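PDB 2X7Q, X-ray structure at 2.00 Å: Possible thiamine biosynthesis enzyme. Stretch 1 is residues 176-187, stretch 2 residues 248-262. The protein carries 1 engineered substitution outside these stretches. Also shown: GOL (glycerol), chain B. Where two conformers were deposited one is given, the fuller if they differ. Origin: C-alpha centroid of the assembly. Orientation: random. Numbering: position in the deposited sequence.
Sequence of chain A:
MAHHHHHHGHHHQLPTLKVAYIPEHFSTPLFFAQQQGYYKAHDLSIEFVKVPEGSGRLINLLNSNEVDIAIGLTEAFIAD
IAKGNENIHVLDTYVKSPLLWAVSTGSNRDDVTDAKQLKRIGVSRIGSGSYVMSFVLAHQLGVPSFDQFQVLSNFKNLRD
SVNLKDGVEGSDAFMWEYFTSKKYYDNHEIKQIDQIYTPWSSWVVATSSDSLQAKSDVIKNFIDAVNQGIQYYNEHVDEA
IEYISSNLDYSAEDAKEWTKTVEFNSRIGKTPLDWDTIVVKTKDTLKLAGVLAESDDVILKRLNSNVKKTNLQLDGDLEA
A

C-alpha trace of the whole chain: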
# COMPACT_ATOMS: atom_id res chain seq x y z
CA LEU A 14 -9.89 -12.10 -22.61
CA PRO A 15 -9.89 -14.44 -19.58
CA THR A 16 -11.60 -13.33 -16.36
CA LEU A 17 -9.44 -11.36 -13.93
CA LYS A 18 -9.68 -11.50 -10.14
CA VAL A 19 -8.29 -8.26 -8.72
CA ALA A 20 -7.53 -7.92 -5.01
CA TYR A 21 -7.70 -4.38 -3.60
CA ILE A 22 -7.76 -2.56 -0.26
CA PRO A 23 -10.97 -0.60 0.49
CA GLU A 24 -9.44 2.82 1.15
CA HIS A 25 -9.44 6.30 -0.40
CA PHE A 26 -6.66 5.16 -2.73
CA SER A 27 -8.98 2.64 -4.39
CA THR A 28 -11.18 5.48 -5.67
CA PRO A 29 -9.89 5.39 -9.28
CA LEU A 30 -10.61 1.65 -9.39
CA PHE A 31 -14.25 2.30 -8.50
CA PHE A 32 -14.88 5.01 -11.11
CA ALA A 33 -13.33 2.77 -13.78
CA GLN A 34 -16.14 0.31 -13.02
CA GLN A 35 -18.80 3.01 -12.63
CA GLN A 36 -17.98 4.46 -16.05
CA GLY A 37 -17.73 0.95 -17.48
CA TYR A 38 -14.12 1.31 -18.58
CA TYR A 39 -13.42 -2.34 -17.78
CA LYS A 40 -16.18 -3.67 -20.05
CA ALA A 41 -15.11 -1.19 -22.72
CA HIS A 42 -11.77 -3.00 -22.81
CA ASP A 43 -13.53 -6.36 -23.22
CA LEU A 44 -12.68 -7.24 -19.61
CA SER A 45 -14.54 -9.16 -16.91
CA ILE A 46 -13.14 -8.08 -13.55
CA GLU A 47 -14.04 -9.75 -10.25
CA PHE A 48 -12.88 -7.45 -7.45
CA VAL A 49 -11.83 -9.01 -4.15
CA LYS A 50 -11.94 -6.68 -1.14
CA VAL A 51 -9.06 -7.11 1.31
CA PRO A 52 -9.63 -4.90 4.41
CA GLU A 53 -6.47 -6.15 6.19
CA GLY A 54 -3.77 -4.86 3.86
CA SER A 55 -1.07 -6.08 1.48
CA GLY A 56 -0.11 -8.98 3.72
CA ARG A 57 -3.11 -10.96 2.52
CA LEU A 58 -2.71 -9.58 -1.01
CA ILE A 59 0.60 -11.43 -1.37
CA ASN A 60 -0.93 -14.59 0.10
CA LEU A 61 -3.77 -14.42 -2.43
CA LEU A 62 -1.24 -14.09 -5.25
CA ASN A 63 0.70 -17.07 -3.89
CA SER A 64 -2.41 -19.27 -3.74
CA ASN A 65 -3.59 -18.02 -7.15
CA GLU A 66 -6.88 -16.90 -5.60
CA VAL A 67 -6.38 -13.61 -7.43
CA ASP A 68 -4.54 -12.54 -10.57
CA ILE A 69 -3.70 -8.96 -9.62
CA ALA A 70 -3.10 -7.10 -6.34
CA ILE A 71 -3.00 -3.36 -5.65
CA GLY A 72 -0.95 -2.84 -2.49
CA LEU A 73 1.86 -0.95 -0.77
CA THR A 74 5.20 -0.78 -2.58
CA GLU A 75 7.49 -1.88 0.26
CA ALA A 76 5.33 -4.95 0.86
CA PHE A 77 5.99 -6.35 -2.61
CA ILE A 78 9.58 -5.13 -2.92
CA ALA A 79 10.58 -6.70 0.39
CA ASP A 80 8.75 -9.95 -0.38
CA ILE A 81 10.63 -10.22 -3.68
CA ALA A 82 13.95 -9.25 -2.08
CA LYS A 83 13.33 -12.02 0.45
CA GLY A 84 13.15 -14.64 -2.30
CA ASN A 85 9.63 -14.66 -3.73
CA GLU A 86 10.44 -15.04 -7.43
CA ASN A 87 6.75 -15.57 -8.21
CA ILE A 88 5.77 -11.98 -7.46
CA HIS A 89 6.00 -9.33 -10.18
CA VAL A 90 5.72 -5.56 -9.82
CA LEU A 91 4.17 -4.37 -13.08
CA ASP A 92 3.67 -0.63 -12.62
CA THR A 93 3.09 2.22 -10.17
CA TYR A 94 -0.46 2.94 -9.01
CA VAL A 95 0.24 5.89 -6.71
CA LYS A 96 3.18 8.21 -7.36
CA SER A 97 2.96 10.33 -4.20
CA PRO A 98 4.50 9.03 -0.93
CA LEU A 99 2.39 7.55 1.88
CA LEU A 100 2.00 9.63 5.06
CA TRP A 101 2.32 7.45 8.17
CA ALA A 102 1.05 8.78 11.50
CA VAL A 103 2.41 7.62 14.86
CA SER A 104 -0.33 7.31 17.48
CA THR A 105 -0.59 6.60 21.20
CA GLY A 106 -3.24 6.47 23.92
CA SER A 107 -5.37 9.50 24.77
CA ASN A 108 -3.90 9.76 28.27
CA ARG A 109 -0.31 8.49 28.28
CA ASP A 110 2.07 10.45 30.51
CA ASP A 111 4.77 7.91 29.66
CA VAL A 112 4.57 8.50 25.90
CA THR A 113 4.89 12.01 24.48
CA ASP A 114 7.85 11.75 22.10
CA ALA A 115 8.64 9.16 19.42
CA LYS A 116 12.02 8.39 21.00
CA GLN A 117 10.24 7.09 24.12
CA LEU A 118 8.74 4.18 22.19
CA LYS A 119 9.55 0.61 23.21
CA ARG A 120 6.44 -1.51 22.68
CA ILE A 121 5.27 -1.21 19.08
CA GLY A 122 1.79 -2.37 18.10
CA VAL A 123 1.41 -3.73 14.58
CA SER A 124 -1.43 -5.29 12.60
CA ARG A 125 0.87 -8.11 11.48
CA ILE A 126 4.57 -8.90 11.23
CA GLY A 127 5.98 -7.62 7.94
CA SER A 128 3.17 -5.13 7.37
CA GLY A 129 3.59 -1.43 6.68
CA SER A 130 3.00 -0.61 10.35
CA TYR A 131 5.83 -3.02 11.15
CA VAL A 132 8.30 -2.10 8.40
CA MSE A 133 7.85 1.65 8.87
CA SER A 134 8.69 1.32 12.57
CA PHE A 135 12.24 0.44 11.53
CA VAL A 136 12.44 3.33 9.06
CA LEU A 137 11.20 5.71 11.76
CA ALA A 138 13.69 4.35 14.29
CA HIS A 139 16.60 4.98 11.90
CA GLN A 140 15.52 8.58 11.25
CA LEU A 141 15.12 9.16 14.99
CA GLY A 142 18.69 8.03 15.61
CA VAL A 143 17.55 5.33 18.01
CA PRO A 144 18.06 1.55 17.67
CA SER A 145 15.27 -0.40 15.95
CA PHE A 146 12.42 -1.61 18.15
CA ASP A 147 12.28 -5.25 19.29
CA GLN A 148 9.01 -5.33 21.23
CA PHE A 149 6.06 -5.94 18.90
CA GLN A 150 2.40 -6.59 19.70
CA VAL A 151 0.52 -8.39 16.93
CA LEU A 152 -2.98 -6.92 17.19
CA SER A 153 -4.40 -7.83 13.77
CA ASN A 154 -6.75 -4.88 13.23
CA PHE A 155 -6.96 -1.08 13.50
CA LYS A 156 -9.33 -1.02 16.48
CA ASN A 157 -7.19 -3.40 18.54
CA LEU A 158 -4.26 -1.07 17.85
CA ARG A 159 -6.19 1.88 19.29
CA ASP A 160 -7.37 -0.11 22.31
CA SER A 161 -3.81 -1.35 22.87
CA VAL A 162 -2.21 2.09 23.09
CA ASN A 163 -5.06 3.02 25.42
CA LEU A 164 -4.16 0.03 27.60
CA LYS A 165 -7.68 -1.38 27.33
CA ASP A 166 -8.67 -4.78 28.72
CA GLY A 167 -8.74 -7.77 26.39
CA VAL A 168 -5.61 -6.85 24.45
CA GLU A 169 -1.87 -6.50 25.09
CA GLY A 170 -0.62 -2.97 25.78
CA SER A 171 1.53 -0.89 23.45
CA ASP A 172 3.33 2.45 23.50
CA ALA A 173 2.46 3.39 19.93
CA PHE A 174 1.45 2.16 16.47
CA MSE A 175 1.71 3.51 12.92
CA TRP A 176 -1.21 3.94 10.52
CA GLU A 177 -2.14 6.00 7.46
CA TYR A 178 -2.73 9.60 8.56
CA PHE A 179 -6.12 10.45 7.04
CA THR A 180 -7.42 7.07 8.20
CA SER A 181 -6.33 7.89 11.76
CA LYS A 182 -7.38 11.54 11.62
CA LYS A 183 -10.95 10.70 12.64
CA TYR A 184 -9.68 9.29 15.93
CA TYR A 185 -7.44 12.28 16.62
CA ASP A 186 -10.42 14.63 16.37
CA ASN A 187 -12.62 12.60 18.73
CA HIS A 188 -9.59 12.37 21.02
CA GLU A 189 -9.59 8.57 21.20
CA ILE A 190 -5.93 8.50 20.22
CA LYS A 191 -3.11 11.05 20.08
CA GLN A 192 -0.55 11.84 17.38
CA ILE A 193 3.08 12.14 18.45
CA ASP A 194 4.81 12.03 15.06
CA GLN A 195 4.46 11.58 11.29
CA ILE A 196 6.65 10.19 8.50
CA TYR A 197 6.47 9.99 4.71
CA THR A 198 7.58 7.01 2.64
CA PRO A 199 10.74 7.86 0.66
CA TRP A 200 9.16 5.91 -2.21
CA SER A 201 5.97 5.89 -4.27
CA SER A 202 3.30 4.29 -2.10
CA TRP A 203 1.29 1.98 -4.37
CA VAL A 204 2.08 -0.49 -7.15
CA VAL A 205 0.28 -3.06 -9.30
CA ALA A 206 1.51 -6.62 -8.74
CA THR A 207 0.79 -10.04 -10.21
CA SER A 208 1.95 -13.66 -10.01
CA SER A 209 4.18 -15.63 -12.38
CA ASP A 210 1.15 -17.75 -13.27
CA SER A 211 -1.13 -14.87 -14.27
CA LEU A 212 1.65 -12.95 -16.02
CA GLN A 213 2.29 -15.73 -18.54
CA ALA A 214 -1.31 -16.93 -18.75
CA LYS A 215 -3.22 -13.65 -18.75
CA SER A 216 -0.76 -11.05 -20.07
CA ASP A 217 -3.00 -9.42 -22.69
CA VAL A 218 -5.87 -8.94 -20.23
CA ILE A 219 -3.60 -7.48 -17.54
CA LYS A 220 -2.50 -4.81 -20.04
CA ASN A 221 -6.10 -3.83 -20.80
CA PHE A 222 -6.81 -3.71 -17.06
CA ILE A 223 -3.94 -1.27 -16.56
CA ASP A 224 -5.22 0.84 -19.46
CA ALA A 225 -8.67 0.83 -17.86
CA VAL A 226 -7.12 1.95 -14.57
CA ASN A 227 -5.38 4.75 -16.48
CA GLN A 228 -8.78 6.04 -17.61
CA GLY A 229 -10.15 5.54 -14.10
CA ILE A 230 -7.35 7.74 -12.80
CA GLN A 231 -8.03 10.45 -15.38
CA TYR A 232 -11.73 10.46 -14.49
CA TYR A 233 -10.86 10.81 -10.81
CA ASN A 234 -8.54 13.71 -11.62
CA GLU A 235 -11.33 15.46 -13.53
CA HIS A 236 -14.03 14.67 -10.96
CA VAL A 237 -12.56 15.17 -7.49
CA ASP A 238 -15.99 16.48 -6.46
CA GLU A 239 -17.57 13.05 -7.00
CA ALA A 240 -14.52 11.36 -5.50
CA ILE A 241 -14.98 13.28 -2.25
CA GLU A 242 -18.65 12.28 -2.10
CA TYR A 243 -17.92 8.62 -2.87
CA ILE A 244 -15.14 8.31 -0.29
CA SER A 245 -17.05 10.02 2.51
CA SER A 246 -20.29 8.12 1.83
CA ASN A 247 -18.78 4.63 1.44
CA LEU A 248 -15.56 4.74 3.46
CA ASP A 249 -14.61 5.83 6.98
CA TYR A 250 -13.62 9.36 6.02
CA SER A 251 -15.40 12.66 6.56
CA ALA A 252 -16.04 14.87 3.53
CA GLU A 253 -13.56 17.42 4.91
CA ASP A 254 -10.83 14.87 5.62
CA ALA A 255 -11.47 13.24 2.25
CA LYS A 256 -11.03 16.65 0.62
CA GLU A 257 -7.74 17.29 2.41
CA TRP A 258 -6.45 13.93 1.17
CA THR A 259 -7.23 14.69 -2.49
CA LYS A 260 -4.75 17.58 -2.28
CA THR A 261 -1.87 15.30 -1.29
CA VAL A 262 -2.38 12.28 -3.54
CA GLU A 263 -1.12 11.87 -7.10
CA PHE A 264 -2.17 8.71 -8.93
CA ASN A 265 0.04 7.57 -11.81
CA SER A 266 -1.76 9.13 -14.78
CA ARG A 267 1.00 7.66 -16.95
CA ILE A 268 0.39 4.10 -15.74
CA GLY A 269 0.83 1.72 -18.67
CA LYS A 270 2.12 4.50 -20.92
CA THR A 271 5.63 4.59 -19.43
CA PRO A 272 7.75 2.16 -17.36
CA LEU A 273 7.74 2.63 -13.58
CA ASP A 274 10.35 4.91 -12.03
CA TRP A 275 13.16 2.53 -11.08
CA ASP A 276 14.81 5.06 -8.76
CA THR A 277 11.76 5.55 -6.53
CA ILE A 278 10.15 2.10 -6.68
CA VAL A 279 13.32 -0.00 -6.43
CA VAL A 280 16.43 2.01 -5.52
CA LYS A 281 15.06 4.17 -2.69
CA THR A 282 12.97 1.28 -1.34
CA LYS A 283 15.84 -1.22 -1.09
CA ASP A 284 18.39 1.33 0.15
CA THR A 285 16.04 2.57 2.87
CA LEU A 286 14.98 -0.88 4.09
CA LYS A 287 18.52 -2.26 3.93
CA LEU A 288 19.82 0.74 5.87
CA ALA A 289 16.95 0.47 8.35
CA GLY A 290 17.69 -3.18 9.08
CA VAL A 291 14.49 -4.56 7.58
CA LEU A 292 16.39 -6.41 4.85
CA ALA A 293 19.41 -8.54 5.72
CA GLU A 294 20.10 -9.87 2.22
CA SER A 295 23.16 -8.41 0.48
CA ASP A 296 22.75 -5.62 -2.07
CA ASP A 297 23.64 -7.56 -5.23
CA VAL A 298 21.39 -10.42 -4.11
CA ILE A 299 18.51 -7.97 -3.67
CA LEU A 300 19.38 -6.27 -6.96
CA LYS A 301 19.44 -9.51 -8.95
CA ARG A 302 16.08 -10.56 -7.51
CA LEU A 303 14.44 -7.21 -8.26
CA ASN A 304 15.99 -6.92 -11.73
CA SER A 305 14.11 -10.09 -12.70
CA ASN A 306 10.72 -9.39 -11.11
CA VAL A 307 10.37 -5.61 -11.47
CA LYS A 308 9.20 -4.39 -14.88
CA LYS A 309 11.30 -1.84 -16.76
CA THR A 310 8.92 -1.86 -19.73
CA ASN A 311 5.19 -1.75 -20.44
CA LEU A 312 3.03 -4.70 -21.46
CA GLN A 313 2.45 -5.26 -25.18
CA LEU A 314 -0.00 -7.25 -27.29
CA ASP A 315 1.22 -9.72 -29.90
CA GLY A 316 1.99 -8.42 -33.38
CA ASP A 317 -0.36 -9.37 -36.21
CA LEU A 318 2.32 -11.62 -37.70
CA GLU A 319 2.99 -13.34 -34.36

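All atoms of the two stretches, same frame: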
# COMPACT_ATOMS: atom_id res chain seq x y z
N TRP A 176 -0.10 4.16 11.44
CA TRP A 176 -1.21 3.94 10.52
C TRP A 176 -1.35 5.14 9.59
O TRP A 176 -0.93 6.25 9.93
CB TRP A 176 -2.50 3.71 11.30
CG TRP A 176 -3.46 2.78 10.63
CD1 TRP A 176 -4.62 3.12 9.99
CD2 TRP A 176 -3.35 1.36 10.51
NE1 TRP A 176 -5.24 2.00 9.50
CE2 TRP A 176 -4.48 0.91 9.80
CE3 TRP A 176 -2.40 0.43 10.95
CZ2 TRP A 176 -4.68 -0.45 9.51
CZ3 TRP A 176 -2.61 -0.91 10.66
CH2 TRP A 176 -3.74 -1.34 9.95
N GLU A 177 -1.95 4.93 8.43
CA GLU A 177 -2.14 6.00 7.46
C GLU A 177 -2.81 7.20 8.13
O GLU A 177 -3.79 7.04 8.86
CB GLU A 177 -2.95 5.51 6.26
CG GLU A 177 -2.93 6.46 5.07
CD GLU A 177 -3.87 7.64 5.25
OE1 GLU A 177 -5.07 7.40 5.51
OE2 GLU A 177 -3.42 8.79 5.13
N TYR A 178 -2.28 8.39 7.88
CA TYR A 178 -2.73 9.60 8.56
C TYR A 178 -4.23 9.86 8.46
O TYR A 178 -4.93 9.88 9.47
CB TYR A 178 -1.96 10.83 8.05
CG TYR A 178 -2.50 12.14 8.59
CD1 TYR A 178 -2.31 12.49 9.92
CD2 TYR A 178 -3.18 13.02 7.76
CE1 TYR A 178 -2.80 13.69 10.41
CE2 TYR A 178 -3.68 14.22 8.25
CZ TYR A 178 -3.48 14.54 9.58
OH TYR A 178 -3.97 15.74 10.07
N PHE A 179 -4.72 10.08 7.24
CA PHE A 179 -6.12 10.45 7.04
C PHE A 179 -7.09 9.39 7.54
O PHE A 179 -8.25 9.68 7.80
CB PHE A 179 -6.39 10.78 5.57
CG PHE A 179 -5.74 12.05 5.11
CD1 PHE A 179 -6.33 13.28 5.36
CD2 PHE A 179 -4.53 12.02 4.43
CE1 PHE A 179 -5.73 14.45 4.95
CE2 PHE A 179 -3.93 13.19 4.00
CZ PHE A 179 -4.53 14.41 4.26
N THR A 180 -6.60 8.16 7.67
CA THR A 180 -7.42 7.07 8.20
C THR A 180 -7.47 7.17 9.73
O THR A 180 -8.44 6.73 10.35
CB THR A 180 -6.86 5.69 7.79
OG1 THR A 180 -6.82 5.60 6.36
CG2 THR A 180 -7.73 4.58 8.34
N SER A 181 -6.43 7.75 10.31
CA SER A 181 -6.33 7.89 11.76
C SER A 181 -6.85 9.25 12.23
O SER A 181 -7.11 9.44 13.41
CB SER A 181 -4.87 7.73 12.20
OG SER A 181 -4.32 6.51 11.74
N LYS A 182 -6.99 10.17 11.29
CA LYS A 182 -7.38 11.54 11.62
C LYS A 182 -8.70 11.60 12.38
O LYS A 182 -8.85 12.38 13.31
CB LYS A 182 -7.45 12.40 10.35
CG LYS A 182 -7.62 13.88 10.62
CD LYS A 182 -7.54 14.69 9.33
CE LYS A 182 -7.52 16.18 9.61
NZ LYS A 182 -8.75 16.63 10.32
N LYS A 183 -9.65 10.76 11.97
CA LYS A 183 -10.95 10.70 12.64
C LYS A 183 -10.80 10.49 14.14
O LYS A 183 -11.53 11.08 14.93
CB LYS A 183 -11.80 9.57 12.05
CG LYS A 183 -13.05 9.26 12.87
CD LYS A 183 -13.77 8.03 12.33
CE LYS A 183 -14.96 7.65 13.20
NZ LYS A 183 -15.69 6.47 12.67
N TYR A 184 -9.84 9.65 14.53
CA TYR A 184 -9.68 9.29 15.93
C TYR A 184 -8.78 10.26 16.70
O TYR A 184 -8.67 10.18 17.92
CB TYR A 184 -9.18 7.85 16.06
CG TYR A 184 -10.13 6.84 15.46
CD1 TYR A 184 -11.21 6.35 16.20
CD2 TYR A 184 -9.98 6.39 14.16
CE1 TYR A 184 -12.09 5.44 15.65
CE2 TYR A 184 -10.85 5.47 13.60
CZ TYR A 184 -11.91 5.00 14.36
OH TYR A 184 -12.78 4.09 13.81
N TYR A 185 -8.15 11.18 15.98
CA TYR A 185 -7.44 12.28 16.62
C TYR A 185 -8.45 13.34 17.03
O TYR A 185 -8.35 13.94 18.10
CB TYR A 185 -6.41 12.89 15.68
CG TYR A 185 -5.22 12.01 15.36
CD1 TYR A 185 -4.62 11.24 16.35
CD2 TYR A 185 -4.69 11.98 14.08
CE1 TYR A 185 -3.53 10.44 16.06
CE2 TYR A 185 -3.60 11.18 13.78
CZ TYR A 185 -3.02 10.42 14.77
OH TYR A 185 -1.93 9.63 14.48
N ASP A 186 -9.43 13.57 16.16
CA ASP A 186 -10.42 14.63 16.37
C ASP A 186 -11.40 14.30 17.49
O ASP A 186 -11.84 15.19 18.22
CB ASP A 186 -11.17 14.92 15.06
CG ASP A 186 -10.28 15.55 14.01
OD1 ASP A 186 -9.20 16.06 14.37
OD2 ASP A 186 -10.65 15.53 12.82
N ASN A 187 -11.76 13.03 17.63
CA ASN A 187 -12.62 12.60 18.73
C ASN A 187 -11.80 12.26 19.97
O ASN A 187 -12.33 11.77 20.97
CB ASN A 187 -13.52 11.44 18.32
CG ASN A 187 -12.75 10.18 17.99
OD1 ASN A 187 -11.54 10.09 18.22
ND2 ASN A 187 -13.45 9.19 17.46
N LEU A 248 -16.72 5.08 2.65
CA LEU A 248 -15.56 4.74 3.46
C LEU A 248 -15.51 5.58 4.74
O LEU A 248 -16.22 6.58 4.85
CB LEU A 248 -14.28 4.92 2.65
CG LEU A 248 -14.23 4.17 1.32
CD1 LEU A 248 -12.97 4.51 0.53
CD2 LEU A 248 -14.35 2.67 1.54
N ASP A 249 -14.69 5.15 5.69
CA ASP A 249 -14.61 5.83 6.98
C ASP A 249 -13.79 7.11 6.91
O ASP A 249 -12.75 7.22 7.56
CB ASP A 249 -14.04 4.90 8.05
CG ASP A 249 -14.20 5.45 9.45
OD1 ASP A 249 -15.32 5.89 9.79
OD2 ASP A 249 -13.22 5.44 10.22
N TYR A 250 -14.26 8.06 6.12
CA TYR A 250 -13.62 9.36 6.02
C TYR A 250 -14.68 10.44 5.93
O TYR A 250 -15.67 10.29 5.21
CB TYR A 250 -12.72 9.44 4.78
CG TYR A 250 -11.71 8.32 4.66
CD1 TYR A 250 -10.43 8.45 5.20
CD2 TYR A 250 -12.02 7.14 4.00
CE1 TYR A 250 -9.50 7.43 5.09
CE2 TYR A 250 -11.10 6.12 3.88
CZ TYR A 250 -9.84 6.27 4.43
OH TYR A 250 -8.93 5.25 4.32
N SER A 251 -14.49 11.53 6.67
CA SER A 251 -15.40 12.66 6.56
C SER A 251 -15.17 13.37 5.23
O SER A 251 -14.12 13.20 4.61
CB SER A 251 -15.20 13.64 7.72
OG SER A 251 -13.92 14.24 7.66
N ALA A 252 -16.15 14.14 4.79
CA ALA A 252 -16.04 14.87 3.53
C ALA A 252 -14.87 15.85 3.58
O ALA A 252 -14.16 16.03 2.59
CB ALA A 252 -17.33 15.61 3.23
N GLU A 253 -14.67 16.48 4.74
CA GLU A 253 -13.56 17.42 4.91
C GLU A 253 -12.21 16.72 4.86
O GLU A 253 -11.30 17.17 4.17
CB GLU A 253 -13.71 18.21 6.21
CG GLU A 253 -14.83 19.24 6.21
CD GLU A 253 -16.09 18.74 6.89
OE1 GLU A 253 -15.99 17.79 7.71
OE2 GLU A 253 -17.18 19.29 6.61
N ASP A 254 -12.08 15.62 5.60
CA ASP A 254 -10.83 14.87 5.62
C ASP A 254 -10.55 14.23 4.27
O ASP A 254 -9.40 14.13 3.85
CB ASP A 254 -10.86 13.80 6.72
CG ASP A 254 -10.81 14.40 8.11
OD1 ASP A 254 -10.64 15.62 8.22
OD2 ASP A 254 -10.94 13.63 9.09
N ALA A 255 -11.60 13.80 3.58
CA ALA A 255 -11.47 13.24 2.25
C ALA A 255 -10.95 14.31 1.29
O ALA A 255 -10.12 14.03 0.43
CB ALA A 255 -12.80 12.69 1.77
N LYS A 256 -11.45 15.53 1.45
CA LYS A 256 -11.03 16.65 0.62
C LYS A 256 -9.55 16.97 0.83
O LYS A 256 -8.81 17.17 -0.13
CB LYS A 256 -11.88 17.89 0.91
CG LYS A 256 -11.48 19.11 0.10
CD LYS A 256 -12.35 20.31 0.44
CE LYS A 256 -11.95 21.53 -0.36
NZ LYS A 256 -12.79 22.71 -0.04
N GLU A 257 -9.13 17.01 2.09
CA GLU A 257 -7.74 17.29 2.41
C GLU A 257 -6.81 16.27 1.76
O GLU A 257 -5.74 16.62 1.27
CB GLU A 257 -7.53 17.31 3.93
CG GLU A 257 -6.12 17.66 4.36
CD GLU A 257 -5.94 17.63 5.87
OE1 GLU A 257 -6.96 17.54 6.58
OE2 GLU A 257 -4.78 17.70 6.33
N TRP A 258 -7.24 15.01 1.74
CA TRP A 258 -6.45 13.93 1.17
C TRP A 258 -6.25 14.10 -0.34
O TRP A 258 -5.17 13.84 -0.86
CB TRP A 258 -7.09 12.58 1.47
CG TRP A 258 -6.51 11.45 0.68
CD1 TRP A 258 -5.36 10.77 0.95
CD2 TRP A 258 -7.06 10.86 -0.51
NE1 TRP A 258 -5.15 9.80 0.00
CE2 TRP A 258 -6.18 9.83 -0.90
CE3 TRP A 258 -8.20 11.11 -1.27
CZ2 TRP A 258 -6.41 9.05 -2.03
CZ3 TRP A 258 -8.43 10.34 -2.39
CH2 TRP A 258 -7.54 9.32 -2.76
N THR A 259 -7.29 14.54 -1.04
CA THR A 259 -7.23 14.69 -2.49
C THR A 259 -6.15 15.69 -2.91
O THR A 259 -5.70 15.67 -4.06
CB THR A 259 -8.58 15.15 -3.08
OG1 THR A 259 -8.88 16.48 -2.64
CG2 THR A 259 -9.70 14.21 -2.66
N LYS A 260 -5.74 16.55 -1.99
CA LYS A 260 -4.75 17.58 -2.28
C LYS A 260 -3.33 17.13 -1.95
O LYS A 260 -2.39 17.92 -2.01
CB LYS A 260 -5.08 18.87 -1.54
CG LYS A 260 -6.38 19.55 -1.99
CD LYS A 260 -6.45 21.00 -1.53
CE LYS A 260 -6.63 21.12 -0.02
NZ LYS A 260 -7.99 20.72 0.42
N THR A 261 -3.18 15.85 -1.61
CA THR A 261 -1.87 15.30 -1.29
C THR A 261 -1.53 14.11 -2.18
O THR A 261 -0.36 13.77 -2.37
CB THR A 261 -1.79 14.84 0.18
OG1 THR A 261 -2.67 13.72 0.39
CG2 THR A 261 -2.18 15.97 1.12
N VAL A 262 -2.56 13.48 -2.74
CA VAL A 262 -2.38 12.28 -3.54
C VAL A 262 -2.19 12.57 -5.03
O VAL A 262 -2.82 13.47 -5.58
CB VAL A 262 -3.56 11.30 -3.37
CG1 VAL A 262 -4.86 11.95 -3.79
CG2 VAL A 262 -3.32 10.02 -4.15
C1 GOL B . -1.69 10.00 2.18
O1 GOL B . -0.99 9.50 3.32
C2 GOL B . -0.67 10.67 1.25
O2 GOL B . -1.36 11.17 0.10
C3 GOL B . 0.00 11.83 1.99
O3 GOL B . 0.96 12.44 1.13
O HOH W 1 -10.73 5.91 9.20
O HOH W 2 -11.84 3.37 11.09

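Helix 178-186, kinked at Lys 183 and Tyr 184, packs against helix 252-259 with axes 10.1 Å apart at closest approach and directions 145° apart, so the two run roughly antiparallel. Phe 179 sits nearest Asp 254 in the backbone register (CA to CA 6.6 Å), and its side chain fills the centre of the contact. With chi1 m, its ring lies beneath Trp 258, whose CB stands 3.8 Å from the Phe 179 ring centroid, almost on the ring normal, in a CH-pi contact. Trp 258, chi1 t, turns the edge of its indole toward the same ring, the planes at 79°. Glu 257 CG meets the ring edge, 3.3 Å from Phe 179 CE1.

The bent Glu 177 side chain (t, m, then -54°) folds back to cap its helix: OE2 accepts from Phe 179 N (2.8 Å) and OE1 weakly from Thr 180 N (2.8 Å). Glu 177 OE1 also accepts from Thr 180 OG1 (2.7 Å), which in turn accepts from Tyr 250 OH (3.0 Å); the CA-to-CB bond of Tyr 250 points sideways, but its m rotamer brings the hydroxyl within reach. Lys 182 is extended until chi4, where an m turn places NZ 3.0 Å from Asp 254 OD1 in a salt bridge; a weaker one joins NZ to Asp 186 OD2 (3.3 Å), so the lysine offsets the charges of two aspartates whose OD2 atoms lie 4.2 Å apart. Fully extended, Lys 183 spans the gap to Asp 249, NZ to OD1 3.0 Å, the second salt bridge between the stretches. Water 1 bridges Asp 249 OD2 and Thr 180 O; Asp 249 OD2 also accepts from water 2, which bonds Tyr 184 OH. Glycerol links the stretches too, its O1 donating to Glu 177 OE2 (3.1 Å) and its O2 to Thr 261 OG1 (2.9 Å).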